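Local coordinates for ribokinase (Cryptococcus neoformans var. grubii serotype A, PDB 6CW5), which probably catalyses the magnesium-dependent transfer of a phosphoryl group from ATP to O-5 of D-ribose, giving D-ribose 5-phosphate, at residues 176-181 and 203-208; 226-231 and 241-246. One frame throughout, in Å; residues are numbered along the deposited sequence.

Contact 1: residues 176-181 and 203-208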
ATOM      1  N   LEU A 176      -6.121  -7.764  11.950  1.00 16.30           N
ATOM      2  CA  LEU A 176      -6.738  -6.795  11.056  1.00 14.71           C
ATOM      3  C   LEU A 176      -8.129  -6.446  11.577  1.00 17.63           C
ATOM      4  O   LEU A 176      -8.720  -7.203  12.353  1.00 17.02           O
ATOM      5  CB  LEU A 176      -6.841  -7.377   9.624  1.00 15.95           C
ATOM      6  CG  LEU A 176      -5.513  -7.463   8.833  1.00 17.96           C
ATOM      7  CD1 LEU A 176      -4.558  -8.482   9.450  1.00 19.60           C
ATOM      8  CD2 LEU A 176      -5.801  -7.864   7.373  1.00 16.74           C
ATOM      9  N   THR A 177      -8.663  -5.287  11.146  1.00 17.08           N
ATOM     10  CA  THR A 177     -10.033  -4.947  11.508  1.00 19.65           C
ATOM     11  C   THR A 177     -10.989  -5.903  10.799  1.00 16.51           C
ATOM     12  O   THR A 177     -10.639  -6.504   9.775  1.00 17.97           O
ATOM     13  CB  THR A 177     -10.385  -3.497  11.150  1.00 20.86           C
ATOM     14  OG1 THR A 177     -10.542  -3.367   9.724  1.00 16.75           O
ATOM     15  CG2 THR A 177      -9.296  -2.533  11.605  1.00 20.14           C
ATOM     16  N   PRO A 178     -12.212  -6.068  11.317  1.00 17.22           N
ATOM     17  CA  PRO A 178     -13.132  -7.009  10.650  1.00 13.97           C
ATOM     18  C   PRO A 178     -13.390  -6.630   9.207  1.00 17.39           C
ATOM     19  O   PRO A 178     -13.416  -7.502   8.331  1.00 18.84           O
ATOM     20  CB  PRO A 178     -14.397  -6.937  11.528  1.00 16.89           C
ATOM     21  CG  PRO A 178     -13.821  -6.665  12.918  1.00 17.44           C
ATOM     22  CD  PRO A 178     -12.674  -5.688  12.658  1.00 17.88           C
ATOM     23  N   ALA A 179     -13.524  -5.336   8.910  1.00 19.30           N
ATOM     24  CA  ALA A 179     -13.746  -4.960   7.514  1.00 19.81           C
ATOM     25  C   ALA A 179     -12.530  -5.303   6.651  1.00 21.14           C
ATOM     26  O   ALA A 179     -12.667  -5.777   5.514  1.00 20.67           O
ATOM     27  CB  ALA A 179     -14.085  -3.466   7.426  1.00 18.28           C
ATOM     28  N   GLN A 180     -11.330  -5.075   7.171  1.00 16.70           N
ATOM     29  CA  GLN A 180     -10.140  -5.452   6.417  1.00 16.37           C
ATOM     30  C   GLN A 180     -10.105  -6.952   6.150  1.00 21.58           C
ATOM     31  O   GLN A 180      -9.730  -7.380   5.058  1.00 18.15           O
ATOM     32  CB  GLN A 180      -8.891  -5.027   7.181  1.00 14.05           C
ATOM     33  CG  GLN A 180      -8.686  -3.524   7.154  1.00 18.61           C
ATOM     34  CD  GLN A 180      -7.634  -3.060   8.139  1.00 19.53           C
ATOM     35  OE1 GLN A 180      -7.160  -3.826   9.002  1.00 17.86           O
ATOM     36  NE2 GLN A 180      -7.238  -1.797   8.005  1.00 18.77           N
ATOM     37  N   LEU A 181     -10.454  -7.770   7.147  1.00 18.34           N
ATOM     38  CA  LEU A 181     -10.496  -9.215   6.926  1.00 17.69           C
ATOM     39  C   LEU A 181     -11.506  -9.568   5.840  1.00 20.63           C
ATOM     40  O   LEU A 181     -11.220 -10.385   4.951  1.00 19.09           O
ATOM     41  CB  LEU A 181     -10.840  -9.947   8.239  1.00 18.68           C
ATOM     42  CG  LEU A 181      -9.782  -9.797   9.342  1.00 14.38           C
ATOM     43  CD1 LEU A 181     -10.410 -10.314  10.658  1.00 16.60           C
ATOM     44  CD2 LEU A 181      -8.538 -10.617   8.969  1.00 17.44           C
ATOM     45  N   LEU A 203     -13.448 -15.924  12.008  1.00 19.48           N
ATOM     46  CA  LEU A 203     -14.810 -16.446  11.967  1.00 18.58           C
ATOM     47  C   LEU A 203     -15.808 -15.387  12.415  1.00 20.62           C
ATOM     48  O   LEU A 203     -16.873 -15.236  11.809  1.00 21.09           O
ATOM     49  CB  LEU A 203     -14.917 -17.705  12.842  1.00 22.37           C
ATOM     50  CG  LEU A 203     -14.313 -18.935  12.159  1.00 23.02           C
ATOM     51  CD1 LEU A 203     -14.092 -20.021  13.183  1.00 21.97           C
ATOM     52  CD2 LEU A 203     -15.223 -19.456  11.025  1.00 22.02           C
ATOM     53  N   LEU A 204     -15.470 -14.636  13.475  1.00 20.28           N
ATOM     54  CA  LEU A 204     -16.367 -13.593  13.963  1.00 18.25           C
ATOM     55  C   LEU A 204     -16.535 -12.492  12.927  1.00 20.05           C
ATOM     56  O   LEU A 204     -17.639 -11.980  12.731  1.00 22.10           O
ATOM     57  CB  LEU A 204     -15.840 -12.985  15.267  1.00 24.71           C
ATOM     58  CG  LEU A 204     -16.059 -13.746  16.572  1.00 33.67           C
ATOM     59  CD1 LEU A 204     -15.335 -13.045  17.722  1.00 34.72           C
ATOM     60  CD2 LEU A 204     -17.542 -13.856  16.855  1.00 34.52           C
ATOM     61  N   ALA A 205     -15.442 -12.098  12.264  1.00 20.60           N
ATOM     62  CA  ALA A 205     -15.556 -11.053  11.253  1.00 20.63           C
ATOM     63  C   ALA A 205     -16.372 -11.536  10.065  1.00 20.04           C
ATOM     64  O   ALA A 205     -16.943 -10.713   9.334  1.00 22.44           O
ATOM     65  CB  ALA A 205     -14.155 -10.594  10.805  1.00 17.53           C
ATOM     66  N   PHE A 206     -16.421 -12.845   9.840  1.00 19.89           N
ATOM     67  CA  PHE A 206     -17.094 -13.412   8.682  1.00 17.42           C
ATOM     68  C   PHE A 206     -18.519 -13.849   9.012  1.00 21.19           C
ATOM     69  O   PHE A 206     -19.127 -14.617   8.250  1.00 22.16           O
ATOM     70  CB  PHE A 206     -16.285 -14.599   8.122  1.00 18.83           C
ATOM     71  CG  PHE A 206     -14.927 -14.194   7.578  1.00 18.09           C
ATOM     72  CD1 PHE A 206     -14.634 -12.840   7.397  1.00 21.70           C
ATOM     73  CD2 PHE A 206     -13.990 -15.161   7.215  1.00 22.21           C
ATOM     74  CE1 PHE A 206     -13.390 -12.445   6.896  1.00 22.25           C
ATOM     75  CE2 PHE A 206     -12.755 -14.788   6.700  1.00 22.40           C
ATOM     76  CZ  PHE A 206     -12.461 -13.429   6.549  1.00 19.74           C
ATOM     77  N   GLY A 207     -19.054 -13.379  10.127  1.00 23.27           N
ATOM     78  CA  GLY A 207     -20.456 -13.568  10.447  1.00 30.56           C
ATOM     79  C   GLY A 207     -20.780 -14.853  11.174  1.00 35.61           C
ATOM     80  O   GLY A 207     -21.966 -15.109  11.449  1.00 34.37           O
ATOM     81  N   SER A 208     -19.775 -15.650  11.515  1.00 25.95           N
ATOM     82  CA  SER A 208     -19.991 -16.889  12.244  1.00 26.04           C
ATOM     83  C   SER A 208     -20.213 -16.593  13.720  1.00 37.79           C
ATOM     84  O   SER A 208     -19.763 -15.568  14.241  1.00 36.81           O
ATOM     85  CB  SER A 208     -18.784 -17.805  12.058  1.00 27.57           C
ATOM     86  OG  SER A 208     -18.933 -19.040  12.739  1.00 33.17           O
TER
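Two helix termini of the PfkB kinase domain meet here: the first turn of helix 178-183, with Pro178 and Leu181, packs on the end of helix 196-205, with Ala205 and Phe206. Ala205 is the centre of the patch. Its methyl group points at the other helix and meets Pro178, CB to CB, at 3.7 Å. The same methyl also touches one branch of Leu181, with CD1 3.8 Å from Ala205 CB. Phe206 approaches with the rim of its ring. CE1 lies 3.8 Å from Leu181 CB and 3.6 Å from Leu181 O, which sits at the ring edge, near its plane. The ring gets there because CG stands anti to the carbonyl carbon of Phe206 (chi1 -65°). Leu181 O also accepts a bond from Trp186 NE1. The start of helix 178-183 and the end of helix 196-205 both carry capping motifs. Thr177 and Gln180 form a capping box: Gln180 N reaches Thr177 OG1 at 3.2 Å, and Thr177 N reaches Gln180 OE1 at 3.0 Å. Thr177 N stands 43° out of the plane of the Gln180 side-chain amide. A Schellman motif ends helix 196-205, with Gly207 at C-prime and Ser208 N bonded to Leu203 O at 2.9 Å. The capping box lies at the dimer contact, where Thr177 OG1 bonds to Thr132 OG1 and Gln180 NE2 to Thr130 O, both of the second subunit. The two helices follow the parallel neighbours 167-170 and 191-195 of the large sheet, and Leu203 and Phe206 pack in turn on helix 220-233.

Contact 2: residues 226-231 and 241-246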
ATOM      1  N   ALA A 226     -13.562 -27.868  13.550  1.00 24.77           N
ATOM      2  CA  ALA A 226     -14.807 -27.429  12.928  1.00 26.00           C
ATOM      3  C   ALA A 226     -14.697 -25.993  12.448  1.00 25.30           C
ATOM      4  O   ALA A 226     -15.209 -25.650  11.375  1.00 26.40           O
ATOM      5  CB  ALA A 226     -15.993 -27.597  13.898  1.00 24.17           C
ATOM      6  N   GLY A 227     -13.996 -25.139  13.204  1.00 20.79           N
ATOM      7  CA  GLY A 227     -13.833 -23.757  12.777  1.00 20.22           C
ATOM      8  C   GLY A 227     -13.026 -23.637  11.495  1.00 22.11           C
ATOM      9  O   GLY A 227     -13.321 -22.798  10.641  1.00 21.08           O
ATOM     10  N   ILE A 228     -12.004 -24.479  11.334  1.00 21.29           N
ATOM     11  CA  ILE A 228     -11.244 -24.485  10.079  1.00 20.59           C
ATOM     12  C   ILE A 228     -12.151 -24.873   8.917  1.00 21.28           C
ATOM     13  O   ILE A 228     -12.148 -24.236   7.854  1.00 21.76           O
ATOM     14  CB  ILE A 228     -10.051 -25.445  10.180  1.00 20.78           C
ATOM     15  CG1 ILE A 228      -8.948 -24.849  11.067  1.00 22.11           C
ATOM     16  CG2 ILE A 228      -9.494 -25.741   8.783  1.00 19.82           C
ATOM     17  CD1 ILE A 228      -7.843 -25.905  11.398  1.00 20.47           C
ATOM     18  N   LEU A 229     -12.928 -25.935   9.096  1.00 18.33           N
ATOM     19  CA  LEU A 229     -13.798 -26.393   8.011  1.00 21.61           C
ATOM     20  C   LEU A 229     -14.860 -25.347   7.683  1.00 23.80           C
ATOM     21  O   LEU A 229     -15.231 -25.162   6.514  1.00 24.44           O
ATOM     22  CB  LEU A 229     -14.453 -27.732   8.370  1.00 21.30           C
ATOM     23  CG  LEU A 229     -13.509 -28.926   8.528  1.00 21.73           C
ATOM     24  CD1 LEU A 229     -14.222 -30.140   9.058  1.00 20.87           C
ATOM     25  CD2 LEU A 229     -12.841 -29.237   7.162  1.00 28.19           C
ATOM     26  N   GLU A 230     -15.366 -24.661   8.705  1.00 21.62           N
ATOM     27  CA  GLU A 230     -16.336 -23.592   8.498  1.00 21.61           C
ATOM     28  C   GLU A 230     -15.715 -22.418   7.748  1.00 25.08           C
ATOM     29  O   GLU A 230     -16.316 -21.859   6.811  1.00 24.09           O
ATOM     30  CB  GLU A 230     -16.883 -23.115   9.846  1.00 24.38           C
ATOM     31  CG  GLU A 230     -17.902 -22.017   9.634  1.00 28.78           C
ATOM     32  CD  GLU A 230     -18.709 -21.645  10.862  1.00 31.76           C
ATOM     33  OE1 GLU A 230     -18.645 -22.355  11.899  1.00 31.88           O
ATOM     34  OE2 GLU A 230     -19.429 -20.621  10.761  1.00 29.38           O
ATOM     35  N   LEU A 231     -14.514 -22.032   8.159  1.00 19.94           N
ATOM     36  CA  LEU A 231     -13.808 -20.942   7.501  1.00 18.96           C
ATOM     37  C   LEU A 231     -13.606 -21.268   6.036  1.00 19.82           C
ATOM     38  O   LEU A 231     -13.854 -20.425   5.170  1.00 23.01           O
ATOM     39  CB  LEU A 231     -12.477 -20.686   8.211  1.00 20.23           C
ATOM     40  CG  LEU A 231     -11.615 -19.544   7.688  1.00 25.56           C
ATOM     41  CD1 LEU A 231     -12.412 -18.245   7.698  1.00 24.24           C
ATOM     42  CD2 LEU A 231     -10.311 -19.386   8.518  1.00 23.73           C
ATOM     43  N   VAL A 241      -7.266 -21.629   0.166  1.00 24.38           N
ATOM     44  CA  VAL A 241      -6.324 -21.317   1.245  1.00 21.55           C
ATOM     45  C   VAL A 241      -6.161 -22.528   2.160  1.00 21.91           C
ATOM     46  O   VAL A 241      -7.151 -23.038   2.696  1.00 23.10           O
ATOM     47  CB  VAL A 241      -6.797 -20.099   2.052  1.00 21.05           C
ATOM     48  CG1 VAL A 241      -5.729 -19.709   3.111  1.00 17.83           C
ATOM     49  CG2 VAL A 241      -7.101 -18.902   1.139  1.00 21.80           C
ATOM     50  N   GLY A 242      -4.913 -23.000   2.334  1.00 19.64           N
ATOM     51  CA  GLY A 242      -4.638 -23.961   3.391  1.00 18.92           C
ATOM     52  C   GLY A 242      -4.531 -23.250   4.734  1.00 23.58           C
ATOM     53  O   GLY A 242      -4.207 -22.065   4.808  1.00 23.49           O
ATOM     54  N   ILE A 243      -4.837 -23.967   5.814  1.00 20.61           N
ATOM     55  CA  ILE A 243      -4.866 -23.359   7.147  1.00 19.72           C
ATOM     56  C   ILE A 243      -4.028 -24.189   8.117  1.00 19.23           C
ATOM     57  O   ILE A 243      -4.192 -25.411   8.205  1.00 21.56           O
ATOM     58  CB  ILE A 243      -6.304 -23.214   7.686  1.00 24.76           C
ATOM     59  CG1 ILE A 243      -7.116 -22.265   6.788  1.00 28.70           C
ATOM     60  CG2 ILE A 243      -6.283 -22.703   9.139  1.00 23.21           C
ATOM     61  CD1 ILE A 243      -8.641 -22.482   6.825  1.00 26.18           C
ATOM     62  N   ILE A 244      -3.136 -23.514   8.842  1.00 23.67           N
ATOM     63  CA  ILE A 244      -2.438 -24.076   9.997  1.00 25.08           C
ATOM     64  C   ILE A 244      -2.973 -23.324  11.204  1.00 22.04           C
ATOM     65  O   ILE A 244      -2.896 -22.092  11.238  1.00 23.35           O
ATOM     66  CB  ILE A 244      -0.916 -23.878   9.910  1.00 31.00           C
ATOM     67  CG1 ILE A 244      -0.307 -24.505   8.644  1.00 28.72           C
ATOM     68  CG2 ILE A 244      -0.251 -24.452  11.163  1.00 33.99           C
ATOM     69  CD1 ILE A 244      -0.489 -25.977   8.533  1.00 26.83           C
ATOM     70  N   CYS A 245      -3.541 -24.033  12.171  1.00 25.47           N
ATOM     71  CA  CYS A 245      -4.002 -23.396  13.406  1.00 24.73           C
ATOM     72  C   CYS A 245      -3.191 -23.957  14.570  1.00 23.40           C
ATOM     73  O   CYS A 245      -3.321 -25.139  14.910  1.00 28.31           O
ATOM     74  CB  CYS A 245      -5.506 -23.614  13.628  1.00 22.29           C
ATOM     75  SG  CYS A 245      -6.091 -22.723  15.096  1.00 24.97           S
ATOM     76  N   THR A 246      -2.340 -23.126  15.169  1.00 26.07           N
ATOM     77  CA  THR A 246      -1.596 -23.562  16.338  1.00 25.98           C
ATOM     78  C   THR A 246      -2.517 -23.519  17.552  1.00 35.06           C
ATOM     79  O   THR A 246      -3.358 -22.624  17.679  1.00 29.25           O
ATOM     80  CB  THR A 246      -0.353 -22.692  16.556  1.00 31.62           C
ATOM     81  OG1 THR A 246      -0.745 -21.336  16.782  1.00 30.79           O
ATOM     82  CG2 THR A 246       0.517 -22.717  15.306  1.00 31.47           C
TER
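Helix 220-233 packs on strand 242-246 in a beta-alpha-beta crossover of the PfkB kinase fold, with Ile228 and Leu231 meeting Ile243 and Cys245. The crossover starts from strand 191-195, passes through helices 196-205 and 220-233, and returns on strand 242-246, parallel to the first. The helix segment runs nearly antiparallel to the strand, at 155°, and their axes approach to 9.8 Å. The contact is entirely apolar and buried. Ile243 is its middle. The side chains of Ile228 and Ile243 lie alongside each other, pointing in opposite senses, and touch at two places. Ile228 CG2 is 3.9 Å from Ile243 CD1. Further back, Ile228 CG1 is 3.9 Å from Ile243 CG2. The branched side chains thus share a length of surface rather than a single point. Leu231 comes to the same methyl at a slant, with CD2 3.9 Å from Ile243 CD1. Its CG lies opposite the backbone N (chi1 -178°), which carries the branch out toward the strand. Ile243 CD1 is therefore held between two residues one helical turn apart. Neighbouring strands and helices extend the core: Ile228 rests on Leu253 and Tyr255, and Leu231 on Leu192, Leu199 and Leu202. Alternate residues of the strand face the helix, and Ile244 points away from it. The strand ends at Thr246, a residue of the ADP site seen in this protein; no nucleotide is bound to this chain, and Thr246 OG1 makes a weak hydrogen bond with Val194 O. One residue before Thr246, Cys245 meets the extended tip of Ile228: CD1 is 4.0 Å from Cys245 CB, with the sulfur farther off.

In the fold
Contact 1 lies nearer the surface: three of its four touching residues are buried, but Pro178 is exposed. Contact 2 is wholly buried and packs a helix on the central sheet. Both rely on apolar touches across their segments. Contact 1 adds polar caps and reaches the second subunit; contact 2 joins branched aliphatic chains and ends at the nucleotide site. Their centres are 15 Å apart, and helices 196-205 and 220-233, consecutive in the chain, connect them. Phe206 CD2 packs on Leu231 CD1 at 3.5 Å. Ser208 OG and Glu230 OE2, 2.6 Å apart, probably share a hydrogen bond, beside the apolar packing of Phe206 on Leu231.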